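Local coordinates for catalytic domain of the nuclear inclusion protein A (nia) (Tobacco etch virus, PDB 1LVM) that cleaves peptide bonds at specific sequences as a chymotrypsin-type cysteine protease, and probably processes the viral polyprotein, at residues S24-L29 with S39-G44; T30-G35 with N60-V65; G87-I92 with Y186-P191; L106-P111 with N193-L198; R116-T121 with S131-T136. The protein carries 1 engineered substitution. All blocks are in the same frame, centred on the assembly; numbering follows the deposited sequence.

Contact 1 (S24-L29 with S39-G44); sequences STICHL and SLYGIG
H28 and Y41 meet ring to ring across a beta hairpin. Its arms, strands 26-33 and 36-45, belong to the N-terminal barrel of the chymotrypsin fold. H28-Y41 and I26-I43 are antiparallel non-hydrogen-bonded pairs. C27-G42 and L29-L40 are hydrogen-bonded pairs. In H28, CG is anti to the backbone N (chi1 -167°). H28 CB and CG each lie 4.0 Å from Y41 CE2. Of the imidazole atoms, CD2 comes nearest to the phenol, 3.3 Å from Y41 CZ. It sits over one face of the phenol ring, displaced toward the rim. The two ring planes are turned 58° against each other. At the far end of the imidazole, H28 CE1 is 3.6 Å from S39 CB, and NE2 lies a little farther from the same carbon. On the same side of the sheet, I26 CG2 touches Y41 CD2 at 3.6 Å. On the other side, C27 and L29 pack on I49 and V65. L29 CD1 lies against the backbone of G42, where no side chain stands in its way. T25 O accepts from G44 N, while T25 OG1 is bonded to I22 O. L29 N meets L40 O at 2.7 Å, nearly along the C=O axis (177°).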
# COMPACT_ATOMS: atom_id res chain seq x y z
N SER A 24 -7.78 -10.33 -1.66
CA SER A 24 -7.51 -11.16 -2.84
C SER A 24 -6.76 -10.37 -3.92
O SER A 24 -6.20 -10.94 -4.87
CB SER A 24 -8.81 -11.78 -3.40
OG SER A 24 -9.70 -10.79 -3.85
N THR A 25 -6.69 -9.05 -3.75
CA THR A 25 -5.95 -8.23 -4.74
C THR A 25 -4.55 -7.85 -4.26
O THR A 25 -3.78 -7.23 -5.01
CB THR A 25 -6.64 -6.91 -5.05
OG1 THR A 25 -6.57 -6.05 -3.88
CG2 THR A 25 -8.12 -7.13 -5.39
N ILE A 26 -4.22 -8.21 -3.03
CA ILE A 26 -2.89 -7.85 -2.52
C ILE A 26 -1.79 -8.74 -3.09
O ILE A 26 -2.00 -9.94 -3.31
CB ILE A 26 -2.91 -7.93 -0.97
CG1 ILE A 26 -3.85 -6.86 -0.48
CG2 ILE A 26 -1.44 -7.88 -0.42
CD1 ILE A 26 -4.04 -6.89 1.08
N CYS A 27 -0.66 -8.12 -3.47
CA CYS A 27 0.46 -8.84 -3.97
C CYS A 27 1.65 -8.57 -3.12
O CYS A 27 1.79 -7.47 -2.53
CB CYS A 27 0.85 -8.32 -5.39
SG CYS A 27 -0.44 -8.42 -6.67
N HIS A 28 2.54 -9.54 -3.08
CA HIS A 28 3.80 -9.35 -2.36
C HIS A 28 4.86 -9.06 -3.42
O HIS A 28 4.99 -9.81 -4.38
CB HIS A 28 4.23 -10.57 -1.58
CG HIS A 28 5.34 -10.24 -0.63
ND1 HIS A 28 6.58 -10.85 -0.67
CD2 HIS A 28 5.40 -9.34 0.39
CE1 HIS A 28 7.35 -10.35 0.28
NE2 HIS A 28 6.67 -9.42 0.93
N LEU A 29 5.63 -7.99 -3.21
CA LEU A 29 6.61 -7.50 -4.18
C LEU A 29 8.03 -7.54 -3.65
O LEU A 29 8.28 -7.07 -2.53
CB LEU A 29 6.26 -6.02 -4.52
CG LEU A 29 4.78 -5.74 -4.89
CD1 LEU A 29 4.54 -4.28 -5.19
CD2 LEU A 29 4.38 -6.50 -6.14
N SER A 39 11.33 -5.88 0.05
CA SER A 39 10.04 -6.54 -0.10
C SER A 39 8.97 -5.76 0.64
O SER A 39 9.21 -5.21 1.71
CB SER A 39 10.09 -7.95 0.47
OG SER A 39 10.86 -8.83 -0.33
N LEU A 40 7.78 -5.72 0.08
CA LEU A 40 6.66 -5.04 0.68
C LEU A 40 5.43 -5.41 -0.19
O LEU A 40 5.52 -6.25 -1.12
CB LEU A 40 6.91 -3.49 0.79
CG LEU A 40 6.83 -2.43 -0.36
CD1 LEU A 40 8.00 -1.51 -0.26
CD2 LEU A 40 6.62 -2.99 -1.74
N TYR A 41 4.30 -4.83 0.14
CA TYR A 41 3.09 -5.20 -0.59
C TYR A 41 2.51 -4.16 -1.54
O TYR A 41 2.88 -3.00 -1.52
CB TYR A 41 1.99 -5.55 0.43
CG TYR A 41 2.38 -6.76 1.24
CD1 TYR A 41 3.18 -6.64 2.37
CD2 TYR A 41 1.93 -8.01 0.88
CE1 TYR A 41 3.54 -7.80 3.14
CE2 TYR A 41 2.25 -9.15 1.60
CZ TYR A 41 3.04 -9.06 2.72
OH TYR A 41 3.22 -10.22 3.46
N GLY A 42 1.64 -4.63 -2.43
CA GLY A 42 0.95 -3.72 -3.35
C GLY A 42 -0.50 -4.16 -3.49
O GLY A 42 -0.86 -5.24 -3.02
N ILE A 43 -1.33 -3.30 -4.10
CA ILE A 43 -2.75 -3.56 -4.26
C ILE A 43 -3.07 -3.59 -5.75
O ILE A 43 -2.85 -2.59 -6.47
CB ILE A 43 -3.58 -2.46 -3.60
CG1 ILE A 43 -3.25 -2.41 -2.10
CG2 ILE A 43 -5.11 -2.71 -3.84
CD1 ILE A 43 -3.56 -1.08 -1.40
N GLY A 44 -3.58 -4.71 -6.24
CA GLY A 44 -3.88 -4.82 -7.66
C GLY A 44 -5.20 -4.21 -8.04
O GLY A 44 -6.15 -4.22 -7.27

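Contact 2 (T30-G35 with N60-V65); sequences TNESDG and NGTLLV
N60 reaches the carboxylate of D34 with its amide. N60 ND2 donates to D34 OD1 at 2.9 Å, on the syn side, 23° out of the carboxylate plane. The oxygen lies in the amide plane. The other oxygen, D34 OD2, takes a bond from S33 OG at 2.7 Å, from above the carboxylate plane. N60 CB packs on S33 OG at 3.3 Å. A water joins N60 N to N31 OD1, while N31 ND2 is bonded to L55 O and R58 O. G61 has no side chain, and its CA sits 3.3 Å from E32 O. T62, L63 and L64 lie on strand 62-67, antiparallel to strand 26-33 in the N-terminal barrel of the chymotrypsin fold. T62 and E32 exchange two backbone bonds. T62 OG1 holds two waters, one bonded to T30 O and one to E32 OE1. L63 turns to the opposite side of the sheet, where its CD1 is 3.5 Å from T30 O. L64 exchanges two backbone bonds with T30, and its CB is 4.1 Å from T30 CB. L64 also packs on an apolar side chain of the bound peptide. A water links L64 O to T30 OG1, which is itself bonded to S39 OG.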
# COMPACT_ATOMS: atom_id res chain seq x y z
N THR A 30 8.95 -8.09 -4.43
CA THR A 30 10.32 -8.09 -4.06
C THR A 30 11.18 -7.49 -5.15
O THR A 30 11.27 -8.03 -6.23
CB THR A 30 10.80 -9.54 -3.70
OG1 THR A 30 10.00 -10.04 -2.62
CG2 THR A 30 12.28 -9.53 -3.33
N ASN A 31 11.80 -6.35 -4.85
CA ASN A 31 12.67 -5.71 -5.87
C ASN A 31 14.10 -6.07 -5.50
O ASN A 31 14.64 -5.61 -4.50
CB ASN A 31 12.45 -4.18 -5.82
CG ASN A 31 13.40 -3.39 -6.76
OD1 ASN A 31 14.22 -3.98 -7.45
ND2 ASN A 31 13.21 -2.07 -6.84
N GLU A 32 14.73 -6.91 -6.33
CA GLU A 32 16.08 -7.32 -6.03
C GLU A 32 17.04 -6.62 -7.02
O GLU A 32 16.96 -6.82 -8.24
CB GLU A 32 16.15 -8.85 -6.13
CG GLU A 32 17.46 -9.45 -5.77
CD GLU A 32 17.42 -10.96 -5.87
OE1 GLU A 32 17.46 -11.48 -7.00
OE2 GLU A 32 17.33 -11.63 -4.82
N SER A 33 17.93 -5.80 -6.48
CA SER A 33 18.80 -5.05 -7.38
C SER A 33 20.07 -4.62 -6.66
O SER A 33 20.00 -4.19 -5.51
CB SER A 33 18.03 -3.80 -7.83
OG SER A 33 18.76 -3.02 -8.73
N ASP A 34 21.21 -4.77 -7.33
CA ASP A 34 22.49 -4.28 -6.81
C ASP A 34 22.91 -4.89 -5.49
O ASP A 34 23.51 -4.21 -4.69
CB ASP A 34 22.38 -2.75 -6.59
CG ASP A 34 21.87 -1.98 -7.84
OD1 ASP A 34 22.60 -1.96 -8.86
OD2 ASP A 34 20.74 -1.40 -7.82
N GLY A 35 22.58 -6.15 -5.22
CA GLY A 35 22.98 -6.70 -3.93
C GLY A 35 21.97 -6.41 -2.83
O GLY A 35 22.12 -6.88 -1.70
N ASN A 60 17.04 -1.42 -11.02
CA ASN A 60 18.12 -1.93 -11.87
C ASN A 60 18.22 -3.45 -11.70
O ASN A 60 19.31 -4.01 -11.70
CB ASN A 60 19.41 -1.20 -11.42
CG ASN A 60 20.60 -1.53 -12.28
OD1 ASN A 60 20.46 -1.59 -13.48
ND2 ASN A 60 21.78 -1.81 -11.66
N GLY A 61 17.07 -4.10 -11.53
CA GLY A 61 17.10 -5.54 -11.28
C GLY A 61 15.82 -6.19 -11.67
O GLY A 61 15.31 -5.91 -12.76
N THR A 62 15.32 -7.06 -10.78
CA THR A 62 14.13 -7.84 -11.06
C THR A 62 13.00 -7.57 -10.07
O THR A 62 13.23 -7.13 -8.97
CB THR A 62 14.43 -9.37 -10.99
OG1 THR A 62 14.80 -9.75 -9.64
CG2 THR A 62 15.60 -9.72 -11.95
N LEU A 63 11.77 -7.84 -10.48
CA LEU A 63 10.66 -7.68 -9.53
C LEU A 63 9.88 -8.97 -9.43
O LEU A 63 9.31 -9.43 -10.44
CB LEU A 63 9.67 -6.57 -9.97
CG LEU A 63 8.54 -6.31 -8.96
CD1 LEU A 63 9.16 -5.68 -7.64
CD2 LEU A 63 7.50 -5.35 -9.53
N LEU A 64 9.86 -9.57 -8.24
CA LEU A 64 9.07 -10.83 -8.08
C LEU A 64 7.71 -10.40 -7.57
O LEU A 64 7.62 -9.66 -6.59
CB LEU A 64 9.72 -11.73 -7.05
CG LEU A 64 9.22 -13.18 -6.95
CD1 LEU A 64 9.42 -13.92 -8.29
CD2 LEU A 64 10.02 -13.87 -5.87
N VAL A 65 6.64 -10.88 -8.20
CA VAL A 65 5.29 -10.47 -7.79
C VAL A 65 4.46 -11.70 -7.44
O VAL A 65 4.16 -12.51 -8.31
CB VAL A 65 4.55 -9.80 -8.91
CG1 VAL A 65 3.14 -9.39 -8.44
CG2 VAL A 65 5.33 -8.55 -9.38
O HOH W 1 13.11 -9.97 -7.54
O HOH W 2 7.69 -11.06 -3.78
O HOH W 3 15.51 -2.76 -9.24
O HOH W 4 17.32 -10.73 -9.34
O HOH W 5 21.21 -5.55 -9.95

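Contact 3 (G87-I92 with Y186-P191); sequences GRDMII and YFTSVP
R88 runs extended from CG to NE, with chi2 177° placing CD and chi3 150° placing NE, and S189 holds OG between its backbone N and carbonyl carbon (chi1 64°). The two groups meet side-on. R88 NH2 donates to S189 OG at 2.9 Å. R88 NE donates to the same hydroxyl at 3.3 Å and to S189 O at 3.0 Å. The hydroxyl lies at the edge of the guanidinium, in its plane. The carbonyl oxygen is tilted out of that plane. S189 OG is also bonded to G145 O and I146 O, so this oxygen has several partners. P191 lies over one guanidinium face, its CB 3.7 Å from R88 NH1 and offset toward the rim. Nearer the backbone, R88 CB touches T188 CG2 at 3.7 Å. D89, the centre of an inverse gamma turn, brings its CB to 3.4 Å from T188 OG1. A water bridges D89 N and T188 OG1, and S176 OG bonds both T188 OG1 and D89 OD2. D89 OD1 accepts from the backbone N-H of H54, as the aspartate of chymotrypsin-type triads does; D89 and H54 are probably that Asp-His pair. M90 SD packs on P191 CD at 4.1 Å. The contact lies between the two barrels. M90 also touches F194 of helix 194-199 and I50 of strand 48-51, while T188 and S189 rest on F147 and W148 of strand 147-150.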
# COMPACT_ATOMS: atom_id res chain seq x y z
N GLY A 87 4.73 14.04 -4.32
CA GLY A 87 4.85 14.34 -2.90
C GLY A 87 4.42 13.30 -1.89
O GLY A 87 4.47 13.61 -0.71
N ARG A 88 4.04 12.09 -2.34
CA ARG A 88 3.54 10.98 -1.45
C ARG A 88 4.39 9.73 -1.70
O ARG A 88 4.96 9.55 -2.78
CB ARG A 88 2.08 10.55 -1.83
CG ARG A 88 0.99 11.52 -1.33
CD ARG A 88 -0.44 11.17 -1.74
NE ARG A 88 -1.44 11.65 -0.74
CZ ARG A 88 -1.94 12.87 -0.74
NH1 ARG A 88 -1.54 13.70 -1.67
NH2 ARG A 88 -2.86 13.25 0.15
N ASP A 89 4.45 8.85 -0.71
CA ASP A 89 5.14 7.57 -0.88
C ASP A 89 4.16 6.62 -1.58
O ASP A 89 3.77 5.55 -1.01
CB ASP A 89 5.52 7.00 0.49
CG ASP A 89 6.20 5.63 0.42
OD1 ASP A 89 6.91 5.34 -0.59
OD2 ASP A 89 5.99 4.83 1.40
N MET A 90 3.81 6.94 -2.80
CA MET A 90 2.87 6.09 -3.55
C MET A 90 3.17 6.09 -5.02
O MET A 90 3.52 7.14 -5.60
CB MET A 90 1.38 6.57 -3.33
CG MET A 90 0.33 5.53 -3.86
SD MET A 90 -1.36 6.10 -3.66
CE MET A 90 -1.56 5.58 -1.95
N ILE A 91 3.06 4.93 -5.66
CA ILE A 91 3.37 4.92 -7.10
C ILE A 91 2.46 3.87 -7.72
O ILE A 91 1.98 2.98 -7.02
CB ILE A 91 4.89 4.49 -7.27
CG1 ILE A 91 5.40 4.67 -8.74
CG2 ILE A 91 5.12 3.01 -6.82
CD1 ILE A 91 6.92 4.43 -8.83
N ILE A 92 2.17 4.01 -9.01
CA ILE A 92 1.36 2.92 -9.63
C ILE A 92 2.20 2.28 -10.69
O ILE A 92 2.80 2.98 -11.51
CB ILE A 92 0.08 3.44 -10.30
CG1 ILE A 92 -0.71 4.29 -9.31
CG2 ILE A 92 -0.76 2.23 -10.85
CD1 ILE A 92 -1.90 5.08 -9.98
N TYR A 186 2.53 5.46 10.51
CA TYR A 186 2.06 6.39 9.52
C TYR A 186 1.73 5.69 8.18
O TYR A 186 2.49 4.84 7.73
CB TYR A 186 3.15 7.44 9.24
CG TYR A 186 3.47 8.34 10.48
CD1 TYR A 186 4.37 7.92 11.48
CD2 TYR A 186 2.85 9.56 10.62
CE1 TYR A 186 4.63 8.73 12.60
CE2 TYR A 186 3.11 10.39 11.77
CZ TYR A 186 3.99 9.96 12.73
OH TYR A 186 4.23 10.80 13.83
N PHE A 187 0.60 6.08 7.59
CA PHE A 187 0.30 5.54 6.28
C PHE A 187 0.24 6.72 5.30
O PHE A 187 0.04 7.88 5.67
CB PHE A 187 -1.03 4.71 6.30
CG PHE A 187 -2.31 5.50 6.47
CD1 PHE A 187 -2.97 6.06 5.41
CD2 PHE A 187 -2.92 5.59 7.77
CE1 PHE A 187 -4.23 6.69 5.60
CE2 PHE A 187 -4.14 6.19 7.97
CZ PHE A 187 -4.82 6.75 6.89
N THR A 188 0.43 6.40 4.03
CA THR A 188 0.34 7.41 3.02
C THR A 188 -1.10 7.41 2.56
O THR A 188 -1.66 6.37 2.17
CB THR A 188 1.26 7.04 1.82
OG1 THR A 188 2.62 7.05 2.27
CG2 THR A 188 1.06 7.99 0.67
N SER A 189 -1.73 8.57 2.67
CA SER A 189 -3.10 8.73 2.28
C SER A 189 -3.37 8.62 0.76
O SER A 189 -2.53 8.95 -0.11
CB SER A 189 -3.63 10.09 2.77
OG SER A 189 -2.92 11.16 2.13
N VAL A 190 -4.56 8.11 0.45
CA VAL A 190 -5.02 8.06 -0.94
C VAL A 190 -5.21 9.55 -1.27
O VAL A 190 -5.87 10.27 -0.48
CB VAL A 190 -6.41 7.34 -1.00
CG1 VAL A 190 -7.22 7.78 -2.28
CG2 VAL A 190 -6.17 5.78 -0.95
N PRO A 191 -4.68 10.03 -2.42
CA PRO A 191 -4.84 11.42 -2.80
C PRO A 191 -6.22 11.76 -3.33
O PRO A 191 -7.01 10.89 -3.75
CB PRO A 191 -3.75 11.64 -3.86
CG PRO A 191 -3.70 10.25 -4.61
CD PRO A 191 -3.98 9.22 -3.48
O HOH W 6 3.68 9.71 1.89

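Contact 4 (L106-P111 with N193-L198); sequences LKFREP and NFMELL
F108 and M195 are the nearest backbone pair of the two segments, with CA atoms 6.5 Å apart. Segment 106-111 has no regular secondary structure. Segment 193-198 enters helix 194-199, with N193 at the N-cap position. The backbones are joined through a water. It donates to F108 O and accepts from M195 N, an N-H in the first turn of the helix. F108 points toward the helix, and its ring is met on several sides. F194 meets it edge-to-face: the edge of F194 is turned to one face of F108, with centroids 5.2 Å apart and planes at 75°. F194 CD2 also touches F108 CB at 3.7 Å. L198 CD1 lies 3.6 Å from F108 CE1. M195 approaches the ring edge in a Met-aromatic contact, with SD 3.8 Å from F108 CD1. The bend at chi2 (-49°) sets SD 3.4 Å from F108 N, which makes a weak hydrogen bond to the sulfur. The bend at chi3 carries M195 CE to 3.7 Å from L106 O. Around this cluster, F45, I50 and I171 pack on F108. R109 leads the other way, to salt bridges with D168 and E115. The joint between loop and helix is therefore mainly apolar. The two polar backbone atoms of F108 are served differently: the carbonyl by a water, the N-H, weakly, by the softer acceptor of a thioether.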
# COMPACT_ATOMS: atom_id res chain seq x y z
N LEU A 106 -12.61 -2.50 -6.35
CA LEU A 106 -12.18 -1.77 -5.14
C LEU A 106 -12.50 -0.28 -5.21
O LEU A 106 -12.47 0.31 -6.27
CB LEU A 106 -10.63 -1.85 -4.97
CG LEU A 106 -10.00 -3.21 -4.80
CD1 LEU A 106 -10.03 -3.87 -6.10
CD2 LEU A 106 -8.54 -3.12 -4.38
N LYS A 107 -12.74 0.32 -4.04
CA LYS A 107 -13.01 1.74 -3.96
C LYS A 107 -11.98 2.35 -3.00
O LYS A 107 -11.66 1.75 -1.96
CB LYS A 107 -14.43 2.00 -3.43
CG LYS A 107 -15.58 1.38 -4.27
CD LYS A 107 -15.69 2.05 -5.62
CE LYS A 107 -16.73 1.37 -6.53
NZ LYS A 107 -16.61 1.85 -7.95
N PHE A 108 -11.44 3.51 -3.44
CA PHE A 108 -10.44 4.26 -2.69
C PHE A 108 -10.97 5.68 -2.49
O PHE A 108 -11.63 6.23 -3.37
CB PHE A 108 -9.12 4.41 -3.48
CG PHE A 108 -8.46 3.12 -3.85
CD1 PHE A 108 -8.92 2.39 -4.94
CD2 PHE A 108 -7.31 2.65 -3.15
CE1 PHE A 108 -8.27 1.24 -5.31
CE2 PHE A 108 -6.68 1.52 -3.53
CZ PHE A 108 -7.15 0.81 -4.62
N ARG A 109 -10.67 6.28 -1.35
CA ARG A 109 -11.02 7.69 -1.13
C ARG A 109 -10.06 8.25 -0.08
O ARG A 109 -9.30 7.49 0.58
CB ARG A 109 -12.47 7.87 -0.64
CG ARG A 109 -12.62 7.21 0.77
CD ARG A 109 -13.96 7.63 1.42
NE ARG A 109 -14.30 6.76 2.55
CZ ARG A 109 -13.80 6.88 3.78
NH1 ARG A 109 -12.90 7.85 4.11
NH2 ARG A 109 -14.21 6.04 4.69
N GLU A 110 -10.04 9.58 0.04
CA GLU A 110 -9.21 10.21 1.06
C GLU A 110 -9.74 9.85 2.44
O GLU A 110 -10.91 9.69 2.62
CB GLU A 110 -9.27 11.72 0.94
CG GLU A 110 -8.78 12.22 -0.45
CD GLU A 110 -8.62 13.73 -0.46
OE1 GLU A 110 -7.56 14.21 -0.03
OE2 GLU A 110 -9.57 14.42 -0.86
N PRO A 111 -8.84 9.70 3.42
CA PRO A 111 -9.22 9.38 4.79
C PRO A 111 -9.96 10.59 5.39
O PRO A 111 -9.88 11.67 4.85
CB PRO A 111 -7.88 9.09 5.48
CG PRO A 111 -6.85 9.83 4.67
CD PRO A 111 -7.36 9.72 3.24
N ASN A 193 -9.21 12.55 -5.78
CA ASN A 193 -9.60 12.07 -7.11
C ASN A 193 -8.78 10.87 -7.62
O ASN A 193 -8.46 10.73 -8.83
CB ASN A 193 -9.59 13.24 -8.09
CG ASN A 193 -10.65 14.29 -7.73
OD1 ASN A 193 -11.63 13.98 -7.04
ND2 ASN A 193 -10.44 15.53 -8.15
N PHE A 194 -8.49 9.98 -6.69
CA PHE A 194 -7.72 8.79 -7.06
C PHE A 194 -8.50 7.88 -7.97
O PHE A 194 -7.91 7.26 -8.85
CB PHE A 194 -7.27 8.07 -5.75
CG PHE A 194 -6.16 7.05 -5.94
CD1 PHE A 194 -4.92 7.40 -6.47
CD2 PHE A 194 -6.38 5.70 -5.59
CE1 PHE A 194 -3.89 6.45 -6.67
CE2 PHE A 194 -5.37 4.72 -5.78
CZ PHE A 194 -4.14 5.07 -6.31
N MET A 195 -9.81 7.75 -7.78
CA MET A 195 -10.58 6.86 -8.68
C MET A 195 -10.46 7.38 -10.11
O MET A 195 -10.38 6.60 -11.06
CB MET A 195 -12.05 6.76 -8.27
CG MET A 195 -12.32 6.08 -6.90
SD MET A 195 -11.47 4.52 -6.73
CE MET A 195 -12.23 3.51 -8.08
N GLU A 196 -10.47 8.70 -10.27
CA GLU A 196 -10.33 9.27 -11.64
C GLU A 196 -8.99 8.81 -12.24
O GLU A 196 -8.87 8.37 -13.40
CB GLU A 196 -10.34 10.82 -11.60
CG GLU A 196 -10.49 11.46 -13.01
CD GLU A 196 -11.79 11.00 -13.65
OE1 GLU A 196 -11.81 10.86 -14.89
OE2 GLU A 196 -12.79 10.77 -12.92
N LEU A 197 -7.95 8.93 -11.44
CA LEU A 197 -6.62 8.54 -11.92
C LEU A 197 -6.57 7.06 -12.34
O LEU A 197 -5.96 6.73 -13.34
CB LEU A 197 -5.58 8.82 -10.82
CG LEU A 197 -4.16 8.33 -11.16
CD1 LEU A 197 -3.62 9.09 -12.43
CD2 LEU A 197 -3.28 8.65 -9.97
N LEU A 198 -7.20 6.17 -11.57
CA LEU A 198 -7.17 4.76 -11.94
C LEU A 198 -7.98 4.38 -13.13
O LEU A 198 -7.70 3.35 -13.71
CB LEU A 198 -7.68 3.86 -10.76
CG LEU A 198 -6.90 3.98 -9.44
CD1 LEU A 198 -7.63 3.11 -8.37
CD2 LEU A 198 -5.46 3.43 -9.58
O HOH W 7 -10.68 8.40 -5.11

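Contact 5 (R116-T121 with S131-T136); sequences RICLVT and SMVSDT
The hairpin of strands 116-123 and 130-142 in the C-terminal barrel of the chymotrypsin fold brings L119 against S134 and T121 against M132. T121 and M132 form an antiparallel hydrogen-bonded pair. V120 and V133 form the non-hydrogen-bonded pair next to it, with their side chains side by side. At S134 the pattern changes. S134 N still donates to L119 O at 3.0 Å. The return bond from L119 N goes to the hydroxyl S134 OG, at 2.9 Å and nearly straight (169°). S134 OG stands between its backbone N and carbonyl carbon (chi1 76°). It donates in turn to D135 O at 2.7 Å. Beyond this point the register slips by one residue, and the CA nearest to that of C118 is T136's. C118 SG packs on V133 CG1 at 3.6 Å. T121 OG1 lies against M132 CB at 3.5 Å. At the open end of the hairpin, R116 bends at chi3 and crosses T136 at about a right angle. T136 CG2 lies over one face of the guanidinium, 3.6 Å from R116 NH2. T136 N donates to D135 OD1 at 2.7 Å, from the anti side and tilted from the carboxylate plane.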
# COMPACT_ATOMS: atom_id res chain seq x y z
N ARG A 116 -12.56 5.37 11.91
CA ARG A 116 -12.03 4.08 12.30
C ARG A 116 -11.53 3.26 11.10
O ARG A 116 -12.27 3.09 10.14
CB ARG A 116 -13.11 3.24 13.01
CG ARG A 116 -13.61 3.92 14.32
CD ARG A 116 -14.83 3.16 14.90
NE ARG A 116 -14.47 1.84 15.43
CZ ARG A 116 -13.91 1.62 16.63
NH1 ARG A 116 -13.65 2.63 17.47
NH2 ARG A 116 -13.60 0.37 16.99
N ILE A 117 -10.29 2.78 11.18
CA ILE A 117 -9.70 2.01 10.11
C ILE A 117 -9.07 0.74 10.62
O ILE A 117 -8.79 0.64 11.84
CB ILE A 117 -8.63 2.85 9.35
CG1 ILE A 117 -7.48 3.27 10.31
CG2 ILE A 117 -9.30 4.10 8.75
CD1 ILE A 117 -6.32 4.15 9.62
N CYS A 118 -8.88 -0.24 9.73
CA CYS A 118 -8.15 -1.43 10.11
C CYS A 118 -7.16 -1.69 8.96
O CYS A 118 -7.23 -1.11 7.87
CB CYS A 118 -9.09 -2.66 10.33
SG CYS A 118 -10.02 -3.08 8.80
N LEU A 119 -6.19 -2.51 9.25
CA LEU A 119 -5.17 -2.85 8.31
C LEU A 119 -5.45 -4.25 7.80
O LEU A 119 -5.60 -5.19 8.57
CB LEU A 119 -3.81 -2.82 8.99
CG LEU A 119 -2.58 -3.09 8.10
CD1 LEU A 119 -2.35 -1.92 7.21
CD2 LEU A 119 -1.34 -3.27 8.94
N VAL A 120 -5.43 -4.38 6.48
CA VAL A 120 -5.74 -5.65 5.83
C VAL A 120 -4.57 -6.21 5.11
O VAL A 120 -3.86 -5.46 4.44
CB VAL A 120 -6.93 -5.46 4.84
CG1 VAL A 120 -7.21 -6.83 4.01
CG2 VAL A 120 -8.17 -5.10 5.72
N THR A 121 -4.31 -7.50 5.28
CA THR A 121 -3.22 -8.10 4.59
C THR A 121 -3.62 -9.48 4.08
O THR A 121 -4.74 -9.90 4.22
CB THR A 121 -1.96 -8.16 5.50
OG1 THR A 121 -2.14 -9.03 6.62
CG2 THR A 121 -1.66 -6.76 6.04
N SER A 131 -6.55 -14.14 3.82
CA SER A 131 -6.80 -12.78 4.26
C SER A 131 -6.66 -12.55 5.78
O SER A 131 -7.07 -13.42 6.56
CB SER A 131 -8.21 -12.45 3.85
OG SER A 131 -9.11 -13.38 4.40
N MET A 132 -6.15 -11.37 6.20
CA MET A 132 -5.93 -11.07 7.61
C MET A 132 -6.39 -9.65 7.87
O MET A 132 -6.21 -8.82 7.00
CB MET A 132 -4.46 -11.26 7.89
CG MET A 132 -4.01 -12.66 7.42
SD MET A 132 -2.26 -13.03 7.77
CE MET A 132 -2.11 -12.66 9.23
N VAL A 133 -7.00 -9.39 9.04
CA VAL A 133 -7.54 -8.07 9.37
C VAL A 133 -7.13 -7.78 10.78
O VAL A 133 -7.18 -8.64 11.67
CB VAL A 133 -9.06 -8.07 9.34
CG1 VAL A 133 -9.60 -6.61 9.29
CG2 VAL A 133 -9.52 -8.80 8.12
N SER A 134 -6.73 -6.53 10.99
CA SER A 134 -6.22 -6.14 12.28
C SER A 134 -7.33 -5.56 13.11
O SER A 134 -8.46 -5.40 12.68
CB SER A 134 -5.13 -5.04 12.10
OG SER A 134 -5.79 -3.81 11.81
N ASP A 135 -6.96 -5.19 14.33
CA ASP A 135 -7.92 -4.52 15.16
C ASP A 135 -7.98 -3.09 14.62
O ASP A 135 -7.20 -2.69 13.78
CB ASP A 135 -7.44 -4.59 16.63
CG ASP A 135 -8.54 -4.28 17.64
OD1 ASP A 135 -9.62 -3.72 17.32
OD2 ASP A 135 -8.27 -4.58 18.82
N THR A 136 -8.94 -2.34 15.12
CA THR A 136 -9.26 -1.00 14.67
C THR A 136 -8.59 0.14 15.39
O THR A 136 -8.47 0.14 16.61
CB THR A 136 -10.79 -0.81 14.82
OG1 THR A 136 -11.43 -1.81 14.05
CG2 THR A 136 -11.21 0.54 14.30

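From the N terminus, contact 1 closes first, pairing the two arms of a hairpin. Contact 2 crosses it, since segment 30-35 falls between the two segments of contact 1 and pairs with 60-65. Both share strand 26-33 and touch through S39 and T30. Contact 3 then closes a long loop from 87-92 to 186-191 and joins the two barrels. Contact 4 crosses contact 3: it starts within that loop and ends on helix 194-199, just after it. Contact 5, a hairpin of the C-terminal barrel, lies within both loops. L106 of contact 4 packs on I43 of contact 1, and F187 of contact 3 meets I117 of contact 5.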